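Local coordinates for protein porin (Acinetobacter baumannii AB307-0294, PDB 5DL7) that probably forms a beta-barrel channel of the OprD porin family in the outer membrane, with a putative role in vanillate trafficking, and binds calcium ions, at residues N29-R34 and A45-A50; A74-N79 and D103-K108; Q144-I149 and P294-T299; S313-K318 and D352-Q357. All coordinates share one frame; numbering follows the deposited sequence.

Contact 1: residues N29-R34 and A45-A50; sequences NFYFDR and AARDWA. With C8E ((hydroxyethyloxy)tri(ethyloxy)octane), chain K.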
# COMPACT_ATOMS: atom_id res chain seq x y z
N ASN A 29 6.78 16.60 -1.94
CA ASN A 29 6.96 17.21 -0.65
C ASN A 29 5.86 16.55 0.23
O ASN A 29 4.70 16.50 -0.24
CB ASN A 29 6.67 18.65 -0.78
CG ASN A 29 7.00 19.39 0.49
OD1 ASN A 29 6.28 19.37 1.42
ND2 ASN A 29 8.16 19.94 0.55
N PHE A 30 6.26 15.94 1.31
CA PHE A 30 5.37 15.09 2.17
C PHE A 30 5.56 15.53 3.65
O PHE A 30 6.62 15.41 4.18
CB PHE A 30 5.79 13.70 1.92
CG PHE A 30 4.81 12.62 2.34
CD1 PHE A 30 3.95 12.72 3.48
CD2 PHE A 30 4.83 11.37 1.67
CE1 PHE A 30 3.04 11.72 3.84
CE2 PHE A 30 3.89 10.34 2.02
CZ PHE A 30 3.00 10.51 3.10
N TYR A 31 4.49 15.95 4.27
CA TYR A 31 4.50 16.17 5.72
C TYR A 31 3.60 15.11 6.37
O TYR A 31 2.48 14.87 5.85
CB TYR A 31 3.84 17.54 6.00
CG TYR A 31 3.68 17.85 7.47
CD1 TYR A 31 4.82 17.94 8.30
CD2 TYR A 31 2.43 17.90 8.08
CE1 TYR A 31 4.70 18.22 9.66
CE2 TYR A 31 2.30 18.15 9.46
CZ TYR A 31 3.46 18.33 10.22
OH TYR A 31 3.35 18.57 11.55
N PHE A 32 4.10 14.49 7.42
CA PHE A 32 3.39 13.37 8.09
C PHE A 32 3.40 13.69 9.57
O PHE A 32 4.43 14.00 10.12
CB PHE A 32 4.17 12.07 7.87
CG PHE A 32 3.56 10.84 8.53
CD1 PHE A 32 3.74 10.61 9.90
CD2 PHE A 32 2.85 9.90 7.77
CE1 PHE A 32 3.19 9.51 10.51
CE2 PHE A 32 2.30 8.77 8.39
CZ PHE A 32 2.45 8.60 9.76
N ASP A 33 2.20 13.71 10.14
CA ASP A 33 2.12 13.97 11.63
C ASP A 33 1.09 13.01 12.16
O ASP A 33 -0.13 13.29 12.02
CB ASP A 33 1.61 15.38 11.80
CG ASP A 33 1.34 15.75 13.35
OD1 ASP A 33 2.15 15.23 14.18
OD2 ASP A 33 0.32 16.53 13.64
N ARG A 34 1.48 12.02 12.94
CA ARG A 34 0.53 11.16 13.63
C ARG A 34 0.67 11.60 15.16
O ARG A 34 1.58 11.24 15.85
CB ARG A 34 0.88 9.73 13.42
CG ARG A 34 0.02 8.72 14.18
CD ARG A 34 0.35 7.30 13.98
NE ARG A 34 -0.02 6.90 12.59
CZ ARG A 34 0.50 5.92 11.90
NH1 ARG A 34 1.31 5.04 12.42
NH2 ARG A 34 -0.02 5.58 10.69
N ALA A 45 4.28 12.47 19.21
CA ALA A 45 3.78 12.30 17.83
C ALA A 45 4.87 11.59 17.04
O ALA A 45 6.04 11.56 17.49
CB ALA A 45 3.48 13.66 17.19
N ALA A 46 4.45 10.89 15.96
CA ALA A 46 5.36 10.43 14.89
C ALA A 46 5.30 11.51 13.83
O ALA A 46 4.16 11.86 13.37
CB ALA A 46 4.94 9.11 14.29
N ARG A 47 6.44 12.07 13.40
CA ARG A 47 6.34 13.27 12.56
C ARG A 47 7.60 13.40 11.73
O ARG A 47 8.67 13.09 12.23
CB ARG A 47 6.27 14.55 13.39
CG ARG A 47 5.95 15.86 12.72
CD ARG A 47 5.79 17.03 13.74
NE ARG A 47 4.61 16.80 14.50
CZ ARG A 47 4.14 17.55 15.55
NH1 ARG A 47 4.88 18.51 16.01
NH2 ARG A 47 3.05 17.23 16.18
N ASP A 48 7.42 13.85 10.49
CA ASP A 48 8.60 14.23 9.66
C ASP A 48 8.07 15.11 8.52
O ASP A 48 6.89 15.15 8.19
CB ASP A 48 9.34 13.03 9.04
CG ASP A 48 10.31 12.33 9.90
OD1 ASP A 48 11.30 12.91 10.40
OD2 ASP A 48 10.10 11.02 10.17
N TRP A 49 9.01 15.86 7.93
CA TRP A 49 8.70 16.67 6.80
C TRP A 49 9.89 16.46 5.82
O TRP A 49 11.07 16.69 6.16
CB TRP A 49 8.58 18.09 7.14
CG TRP A 49 8.10 18.97 6.02
CD1 TRP A 49 7.43 18.60 4.85
CD2 TRP A 49 8.32 20.38 5.91
NE1 TRP A 49 7.19 19.69 4.08
CE2 TRP A 49 7.79 20.78 4.66
CE3 TRP A 49 9.00 21.33 6.71
CZ2 TRP A 49 7.79 22.12 4.23
CZ3 TRP A 49 9.13 22.61 6.25
CH2 TRP A 49 8.54 23.01 5.01
N ALA A 50 9.55 15.91 4.64
CA ALA A 50 10.58 15.52 3.70
C ALA A 50 10.25 15.83 2.28
O ALA A 50 9.12 16.05 1.88
CB ALA A 50 10.84 13.98 3.76
O12 C8E K . 6.96 21.40 10.68
C13 C8E K . 6.84 22.06 9.44
C14 C8E K . 5.71 21.45 8.63
O15 C8E K . 5.39 22.25 7.48
C16 C8E K . 4.17 21.88 6.80
C17 C8E K . 4.53 21.99 5.34
O18 C8E K . 3.45 21.78 4.43
C19 C8E K . 3.90 21.07 3.26
C20 C8E K . 2.78 20.49 2.41
O21 C8E K . 3.18 19.19 1.81

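Contact 2: residues A74-N79 and D103-K108; sequences AMAGFN and DDYYGK. With CA (calcium ion), chain C; CA (calcium ion), chain E.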
# COMPACT_ATOMS: atom_id res chain seq x y z
N ALA A 74 15.32 5.76 -9.66
CA ALA A 74 16.33 6.53 -8.88
C ALA A 74 15.60 7.46 -7.93
O ALA A 74 14.65 8.14 -8.34
CB ALA A 74 17.20 7.26 -9.79
N MET A 75 16.04 7.53 -6.63
CA MET A 75 15.33 8.17 -5.46
C MET A 75 16.33 8.97 -4.69
O MET A 75 17.44 8.50 -4.48
CB MET A 75 14.70 7.18 -4.63
CG MET A 75 13.62 6.35 -5.30
SD MET A 75 13.23 4.78 -4.64
CE MET A 75 14.60 3.79 -5.42
N ALA A 76 16.04 10.27 -4.46
CA ALA A 76 16.86 11.10 -3.58
C ALA A 76 15.89 11.83 -2.64
O ALA A 76 15.07 12.58 -3.14
CB ALA A 76 17.70 12.01 -4.37
N GLY A 77 16.09 11.70 -1.33
CA GLY A 77 15.24 12.25 -0.30
C GLY A 77 15.94 13.10 0.75
O GLY A 77 17.11 12.85 1.01
N PHE A 78 15.26 14.12 1.24
CA PHE A 78 15.83 15.14 2.13
C PHE A 78 14.97 15.46 3.27
O PHE A 78 13.76 15.67 3.06
CB PHE A 78 15.98 16.48 1.35
CG PHE A 78 16.77 16.34 0.09
CD1 PHE A 78 16.21 15.78 -1.08
CD2 PHE A 78 18.08 16.63 0.12
CE1 PHE A 78 16.97 15.54 -2.25
CE2 PHE A 78 18.83 16.53 -1.07
CZ PHE A 78 18.25 15.93 -2.24
N ASN A 79 15.57 15.69 4.44
CA ASN A 79 14.83 16.02 5.61
C ASN A 79 14.66 17.57 5.55
O ASN A 79 15.61 18.29 5.41
CB ASN A 79 15.71 15.64 6.81
CG ASN A 79 15.14 16.06 8.11
OD1 ASN A 79 13.95 16.39 8.27
ND2 ASN A 79 16.00 16.09 9.09
N ASP A 103 18.60 10.44 9.45
CA ASP A 103 19.46 10.81 8.39
C ASP A 103 18.84 11.95 7.55
O ASP A 103 17.70 11.80 7.18
CB ASP A 103 19.69 9.60 7.53
CG ASP A 103 20.57 8.47 8.26
OD1 ASP A 103 21.37 8.87 9.18
OD2 ASP A 103 20.43 7.32 7.89
N ASP A 104 19.62 12.91 7.17
CA ASP A 104 19.13 14.13 6.55
C ASP A 104 18.99 14.04 5.02
O ASP A 104 18.29 14.90 4.42
CB ASP A 104 19.92 15.28 6.96
CG ASP A 104 19.77 15.54 8.46
OD1 ASP A 104 18.66 15.39 9.08
OD2 ASP A 104 20.78 15.76 9.10
N TYR A 105 19.61 13.00 4.44
CA TYR A 105 19.68 12.77 3.06
C TYR A 105 19.72 11.28 2.86
O TYR A 105 20.32 10.61 3.71
CB TYR A 105 20.78 13.46 2.36
CG TYR A 105 20.89 12.90 1.08
CD1 TYR A 105 20.07 13.36 0.06
CD2 TYR A 105 21.79 11.85 0.80
CE1 TYR A 105 20.09 12.83 -1.26
CE2 TYR A 105 21.77 11.23 -0.48
CZ TYR A 105 20.94 11.69 -1.51
OH TYR A 105 21.05 11.29 -2.85
N TYR A 106 18.94 10.74 1.90
CA TYR A 106 19.14 9.38 1.53
C TYR A 106 18.82 9.19 0.10
O TYR A 106 17.79 9.79 -0.44
CB TYR A 106 18.40 8.38 2.35
CG TYR A 106 16.81 8.27 2.30
CD1 TYR A 106 16.01 9.37 2.59
CD2 TYR A 106 16.18 7.02 2.10
CE1 TYR A 106 14.55 9.21 2.64
CE2 TYR A 106 14.74 6.84 2.14
CZ TYR A 106 13.96 8.04 2.43
OH TYR A 106 12.63 7.84 2.56
N GLY A 107 19.60 8.31 -0.54
CA GLY A 107 19.53 8.14 -1.99
C GLY A 107 19.59 6.66 -2.35
O GLY A 107 20.17 5.93 -1.56
N LYS A 108 18.98 6.18 -3.48
CA LYS A 108 19.02 4.76 -3.78
C LYS A 108 18.56 4.52 -5.21
O LYS A 108 17.88 5.44 -5.82
CB LYS A 108 18.24 3.85 -2.87
CG LYS A 108 16.90 4.43 -2.39
CD LYS A 108 16.06 3.53 -1.61
CE LYS A 108 14.92 4.25 -0.95
NZ LYS A 108 14.06 3.38 -0.15
CA CA C . 22.12 6.36 9.59
CA CA E . 19.79 14.55 11.32
O HOH W 1 20.53 4.68 9.22
O HOH W 2 21.60 13.33 11.53
O HOH W 3 17.49 15.25 12.15

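Contact 3: residues Q144-I149 and P294-T299; sequences QTYRGI and PFLSGT. With C8E ((hydroxyethyloxy)tri(ethyloxy)octane), chain J.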
# COMPACT_ATOMS: atom_id res chain seq x y z
N GLN A 144 8.65 0.88 -1.59
CA GLN A 144 9.28 -0.41 -1.26
C GLN A 144 9.66 -1.13 -2.52
O GLN A 144 8.89 -1.15 -3.50
CB GLN A 144 8.32 -1.15 -0.40
CG GLN A 144 8.82 -2.38 0.19
CD GLN A 144 7.62 -3.15 0.83
OE1 GLN A 144 6.52 -3.17 0.23
NE2 GLN A 144 7.86 -3.82 1.89
N THR A 145 10.89 -1.73 -2.52
CA THR A 145 11.26 -2.51 -3.64
C THR A 145 11.77 -3.90 -3.18
O THR A 145 12.15 -4.08 -2.06
CB THR A 145 12.27 -1.89 -4.65
OG1 THR A 145 13.57 -1.75 -4.08
CG2 THR A 145 11.77 -0.48 -5.18
N TYR A 146 11.78 -4.81 -4.13
CA TYR A 146 12.29 -6.22 -3.87
C TYR A 146 13.29 -6.58 -4.94
O TYR A 146 13.24 -6.05 -6.04
CB TYR A 146 11.11 -7.22 -3.89
CG TYR A 146 10.27 -7.15 -2.73
CD1 TYR A 146 9.21 -6.27 -2.64
CD2 TYR A 146 10.44 -8.01 -1.66
CE1 TYR A 146 8.40 -6.16 -1.52
CE2 TYR A 146 9.62 -7.98 -0.56
CZ TYR A 146 8.55 -7.03 -0.48
OH TYR A 146 7.77 -7.08 0.65
N ARG A 147 14.22 -7.50 -4.66
CA ARG A 147 15.17 -7.97 -5.60
C ARG A 147 14.94 -9.39 -5.91
O ARG A 147 14.69 -10.14 -5.02
CB ARG A 147 16.62 -7.88 -4.98
CG ARG A 147 17.46 -7.18 -5.88
CD ARG A 147 18.83 -6.81 -5.19
NE ARG A 147 19.09 -5.38 -5.33
CZ ARG A 147 20.22 -4.84 -4.84
NH1 ARG A 147 20.98 -5.61 -4.04
NH2 ARG A 147 20.50 -3.57 -5.05
N GLY A 148 14.83 -9.69 -7.20
CA GLY A 148 14.59 -11.08 -7.67
C GLY A 148 14.24 -11.12 -9.12
O GLY A 148 14.81 -10.38 -9.96
N ILE A 149 13.26 -12.00 -9.42
CA ILE A 149 12.84 -12.30 -10.79
C ILE A 149 11.30 -12.21 -10.78
O ILE A 149 10.56 -12.54 -9.84
CB ILE A 149 13.24 -13.71 -11.15
CG1 ILE A 149 14.79 -13.75 -11.19
CG2 ILE A 149 12.69 -14.06 -12.49
CD1 ILE A 149 15.21 -15.20 -10.89
N PRO A 294 -1.42 -12.46 8.30
CA PRO A 294 0.01 -12.12 7.96
C PRO A 294 0.16 -11.51 6.61
O PRO A 294 -0.60 -11.77 5.68
CB PRO A 294 0.78 -13.46 7.97
CG PRO A 294 -0.33 -14.42 7.44
CD PRO A 294 -1.66 -13.89 7.93
N PHE A 295 1.24 -10.70 6.47
CA PHE A 295 1.64 -10.12 5.19
C PHE A 295 3.09 -9.65 5.29
O PHE A 295 3.59 -9.63 6.43
CB PHE A 295 0.65 -9.01 4.70
CG PHE A 295 0.25 -8.00 5.78
CD1 PHE A 295 1.04 -6.84 5.94
CD2 PHE A 295 -0.92 -8.18 6.54
CE1 PHE A 295 0.70 -5.93 6.89
CE2 PHE A 295 -1.25 -7.33 7.54
CZ PHE A 295 -0.41 -6.20 7.74
N LEU A 296 3.66 -9.27 4.21
CA LEU A 296 5.10 -8.92 4.20
C LEU A 296 5.39 -7.71 5.03
O LEU A 296 4.58 -6.79 5.15
CB LEU A 296 5.61 -8.83 2.75
CG LEU A 296 5.65 -10.16 2.07
CD1 LEU A 296 5.79 -9.97 0.54
CD2 LEU A 296 6.84 -11.02 2.46
N SER A 297 6.60 -7.65 5.52
CA SER A 297 7.10 -6.48 6.29
C SER A 297 7.07 -5.22 5.43
O SER A 297 7.31 -5.23 4.18
CB SER A 297 8.55 -6.77 6.80
OG SER A 297 9.44 -6.96 5.68
N GLY A 298 7.00 -4.10 6.15
CA GLY A 298 7.22 -2.77 5.56
C GLY A 298 6.09 -2.13 4.76
O GLY A 298 6.27 -1.16 3.98
N THR A 299 4.91 -2.77 4.91
CA THR A 299 3.76 -2.41 4.02
C THR A 299 2.41 -2.50 4.84
O THR A 299 2.46 -2.86 5.99
CB THR A 299 3.76 -3.22 2.71
OG1 THR A 299 2.86 -2.52 1.69
CG2 THR A 299 3.46 -4.55 2.96
C10 C8E J . 17.32 -13.94 -7.60
C11 C8E J . 18.05 -12.59 -7.39
O12 C8E J . 18.50 -12.05 -8.65
C13 C8E J . 18.54 -10.59 -8.85
C14 C8E J . 19.63 -9.72 -8.14
O15 C8E J . 19.51 -8.39 -8.74
C16 C8E J . 20.35 -7.26 -8.51
C17 C8E J . 20.01 -5.99 -9.35
O18 C8E J . 20.21 -6.59 -10.63
C19 C8E J . 19.96 -5.78 -11.74
C20 C8E J . 20.15 -6.82 -12.86
O21 C8E J . 20.27 -6.09 -14.06
O HOH W 4 9.45 -8.21 3.16

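Contact 4: residues S313-K318 and D352-Q357; sequences SNKDEK and DIDLLQ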
# COMPACT_ATOMS: atom_id res chain seq x y z
N SER A 313 -6.84 -5.44 10.75
CA SER A 313 -6.64 -6.82 10.32
C SER A 313 -6.35 -7.78 11.49
O SER A 313 -5.69 -8.86 11.25
CB SER A 313 -5.57 -6.91 9.18
OG SER A 313 -5.98 -6.05 8.04
N ASN A 314 -6.79 -7.44 12.69
CA ASN A 314 -6.51 -8.26 13.88
C ASN A 314 -7.30 -9.52 13.89
O ASN A 314 -8.39 -9.63 13.22
CB ASN A 314 -6.83 -7.41 15.08
CG ASN A 314 -5.87 -6.25 15.20
OD1 ASN A 314 -4.68 -6.45 15.49
ND2 ASN A 314 -6.29 -5.02 14.89
N LYS A 315 -6.85 -10.47 14.70
CA LYS A 315 -7.55 -11.72 15.00
C LYS A 315 -9.03 -11.39 15.43
O LYS A 315 -9.31 -10.56 16.31
CB LYS A 315 -6.83 -12.51 16.08
CG LYS A 315 -7.51 -13.86 16.29
CD LYS A 315 -7.54 -14.56 17.53
CE LYS A 315 -8.30 -15.86 17.63
NZ LYS A 315 -9.52 -15.76 18.31
N ASP A 316 -9.95 -12.02 14.75
CA ASP A 316 -11.40 -11.95 14.95
C ASP A 316 -12.07 -10.65 14.69
O ASP A 316 -13.28 -10.51 14.91
CB ASP A 316 -11.77 -12.43 16.30
CG ASP A 316 -11.57 -14.03 16.40
OD1 ASP A 316 -11.40 -14.79 15.48
OD2 ASP A 316 -11.92 -14.38 17.52
N GLU A 317 -11.32 -9.69 14.13
CA GLU A 317 -11.88 -8.32 14.01
C GLU A 317 -12.94 -8.30 12.90
O GLU A 317 -12.65 -8.72 11.78
CB GLU A 317 -10.76 -7.42 13.66
CG GLU A 317 -11.12 -5.95 13.58
CD GLU A 317 -10.02 -4.95 13.67
OE1 GLU A 317 -8.82 -5.32 13.62
OE2 GLU A 317 -10.38 -3.70 13.79
N LYS A 318 -14.07 -7.75 13.29
CA LYS A 318 -15.17 -7.42 12.36
C LYS A 318 -15.13 -5.97 12.12
O LYS A 318 -15.11 -5.15 13.08
CB LYS A 318 -16.53 -7.80 12.97
CG LYS A 318 -16.70 -9.30 13.08
CD LYS A 318 -18.11 -9.43 13.73
CE LYS A 318 -18.45 -10.86 13.93
NZ LYS A 318 -17.75 -11.22 15.20
N ASP A 352 -14.58 -6.74 18.29
CA ASP A 352 -14.28 -8.16 18.56
C ASP A 352 -12.80 -8.45 18.36
O ASP A 352 -12.49 -9.67 18.24
CB ASP A 352 -15.19 -9.15 17.80
CG ASP A 352 -16.71 -8.99 18.03
OD1 ASP A 352 -17.07 -8.48 19.15
OD2 ASP A 352 -17.59 -9.36 17.10
N ILE A 353 -11.94 -7.50 18.52
CA ILE A 353 -10.44 -7.68 18.40
C ILE A 353 -9.93 -8.51 19.56
O ILE A 353 -10.12 -8.17 20.74
CB ILE A 353 -9.77 -6.41 18.31
CG1 ILE A 353 -10.19 -5.58 17.07
CG2 ILE A 353 -8.23 -6.56 18.41
CD1 ILE A 353 -9.75 -4.16 17.23
N ASP A 354 -9.29 -9.63 19.13
CA ASP A 354 -8.68 -10.55 20.09
C ASP A 354 -7.17 -10.43 20.00
O ASP A 354 -6.57 -10.82 19.02
CB ASP A 354 -9.15 -12.00 19.82
CG ASP A 354 -8.68 -13.02 20.86
OD1 ASP A 354 -7.78 -12.74 21.66
OD2 ASP A 354 -9.14 -14.20 20.67
N LEU A 355 -6.55 -9.95 21.07
CA LEU A 355 -5.12 -9.72 21.18
C LEU A 355 -4.42 -10.89 21.93
O LEU A 355 -3.29 -10.71 22.46
CB LEU A 355 -4.76 -8.36 21.72
CG LEU A 355 -5.30 -7.24 20.84
CD1 LEU A 355 -4.97 -5.95 21.53
CD2 LEU A 355 -4.74 -7.27 19.45
N LEU A 356 -5.17 -11.96 22.09
CA LEU A 356 -4.63 -13.33 22.45
C LEU A 356 -4.27 -13.49 23.91
O LEU A 356 -4.44 -14.59 24.48
CB LEU A 356 -3.38 -13.79 21.62
CG LEU A 356 -3.50 -13.74 20.10
CD1 LEU A 356 -2.11 -14.09 19.48
CD2 LEU A 356 -4.76 -14.47 19.69
N GLN A 357 -3.62 -12.51 24.55
CA GLN A 357 -3.07 -12.55 25.87
C GLN A 357 -4.00 -11.98 26.97
O GLN A 357 -3.54 -11.77 28.10
CB GLN A 357 -1.61 -11.83 25.81
CG GLN A 357 -0.67 -12.38 26.78
CD GLN A 357 0.82 -12.09 26.51
OE1 GLN A 357 1.19 -12.46 25.33
NE2 GLN A 357 1.69 -11.46 27.42
O HOH W 5 -13.40 -12.24 19.20

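Contact 1: residues N29-R34 and A45-A50
Tyr31 and Trp49 face each other across the first hairpin of the porin barrel, a non-hydrogen-bonded pair between antiparallel strands whose segment axes run at 169°. The Tyr31 ring turns its edge to the face of the Trp49 five-membered ring, offset, with centroids 5.9 Å apart and planes at 84°. A detergent molecule, (hydroxyethyloxy)tri(ethyloxy)octane, lies along this surface: its C16 sits over one face of Tyr31 and its O15 over one face of Trp49, consistent with this side being the membrane-facing outer wall of the barrel. Phe30, Phe32 and Arg34 point to the other face, where the Phe32 ring edge meets Ala46 O and the guanidinium of Arg34 forms a salt bridge with Glu408. Further along the Tyr31 and Trp49 face, Asp33 and Arg47 lie side by side. With chi3 of Arg47 bent to -68°, its NE and NH2 both grip Asp33 OD1, at 2.9 Å from NE, coming from the same face of the carboxylate while OD1 stays in the guanidinium plane. At the opposite end Trp49 NE1 donates to Asn29 OD1 at 2.8 Å, in the indole plane, and the same oxygen accepts from the detergent O21 at 3.1 Å.

Contact 2: residues A74-N79 and D103-K108
Asn79 and Asp104 meet where two antiparallel strands give way to a calcium-binding loop. The Asn79 side chain leaves the backbone with CG anti to N (chi1 174°). Its CB passes the carbonyl oxygen of Asp104 at 3.6 Å, the same oxygen that accepts from Asn79 N. CG carries the amide alongside the carboxylate, the two planes 23° apart. OD1 turns back to Met81 N, while ND2 donates to Asp104 OD1 at 2.8 Å, nearly straight at 166°, on the anti side, tilted out of the carboxylate plane; ND2 also reaches Gly82 O. That Asp104 carboxylate chelates a calcium ion through both oxygens, with OD1 at 2.6 Å, so Asn79 is a second-shell residue placed to steady a first-shell ligand. Beside this pair, Tyr105 sets the edge at CD1 over the face of Phe78, 3.6 Å from CE2. On the other face Gly77 leaves room for the Tyr106 ring, and Lys108 CG lies 3.9 Å from Met75 CE while Lys108 NZ reaches Ser174 O and Arg172 O. Arg102 O and two waters add to the Asp104 ion, and Asp103 with Asn97 holds a second: two separate calcium sites at the start of strand 105-117 in the porin barrel wall.

Contact 3: residues Q144-I149 and P294-T299
Gln144 and Gly298 are the nearest backbone positions, their CA atoms 7.5 Å apart, so the short strand 145-147 and the irregular run 294-299 meet through side chains instead of pairing as strands. The Gln144 chain is extended, CG anti to the backbone N (chi1 -172°), and pushes its amide tip against the loop. NE2 lies 2.7 Å from Ser297 O, but the bond is weak because the angle at the hydrogen is only 122°; NE2 has a further partner in Gln171 OE1. The other amide atom, OE1, passes CB of Thr299 at 3.7 Å and accepts from Ser137 N, while Thr299 OG1 bonds to Phe135 O. Next to it, Tyr146 reaches toward Leu296 with its hydroxyl end: OH touches both CB and CD1 of Leu296, at 3.5 Å from CB, and ring atom CZ is 4.2 Å from CD1. Ile134 packs against both side chains. A water joins Tyr146 OH, at 3.2 Å, to Ser297 OG, at 2.8 Å. Gly298 adopts a positive phi of 78°, and a CB there would run into Gln144 NE2. The interface is small and mostly buried, joining the barrel wall to the long loop between strands 278-288 and 318-327. Its chemistry implies a polar attachment shared among several partners: the Gln144 amide is held at both ends, and the direct bond across the contact is the weaker part of that grip.

Contact 4: residues S313-K318 and D352-Q357
Lys315 and Asp354 carry the charged part of this contact. Their side chains lie side by side, and Lys315 NZ meets Asp354 OD2 at 2.9 Å from above the carboxylate plane; the same NZ bridges Asp316 OD2, so one ammonium lies between two acids whose OD2 atoms are 4.2 Å apart and probably offsets their repulsion. A second salt bridge, Lys318 NZ to Asp352 OD2 at 2.7 Å, comes in on the anti side of the Asp352 carboxylate, tilted from its plane. Among the remaining hydrogen bonds, Asp354 N donates to Lys315 O at 3.0 Å, and a water donates to both Asp316 OD2 and Asp352 O. Asp354 OD1 accepts from Leu356 N, an Asx turn. Glu317 OE1 accepts from both N and ND2 of Asn314, bracing the type II turn from Asn314 to Glu317. Van der Waals contact centres on Ile353: its CG1 lies 3.5 Å from Glu317 CD, against the carboxylate, while CG2 touches Asn314 CB. Leu356 CD2 packs on the Lys315 CD methylene. Asp352 and Ile353, both opposite Phe363, form a G1 bulge, placing the contact where porin barrel strand 341-353 ends, between its antiparallel neighbours 318-327 and 363-375.

In the fold
From the N terminus, contact 1 closes first, a hairpin of strands 22-36 and 46-58 with ten residues between its segments. Strand 46-58 then pairs with strand 66-79, so contact 2 follows directly and touches contact 1 where Ala50 CB meets Phe78 O; it closes a 23-residue loop. Contact 3 makes the longest span, joining 144-149 to 294-299 across 144 residues, and brings a long loop against the barrel wall. That loop continues into 313-318, where contact 4 ties its end to the strand end at 352-357. All four come in series, none crossing or enclosing another. Contacts 2 and 4 lie farthest apart, centres about 37 Å.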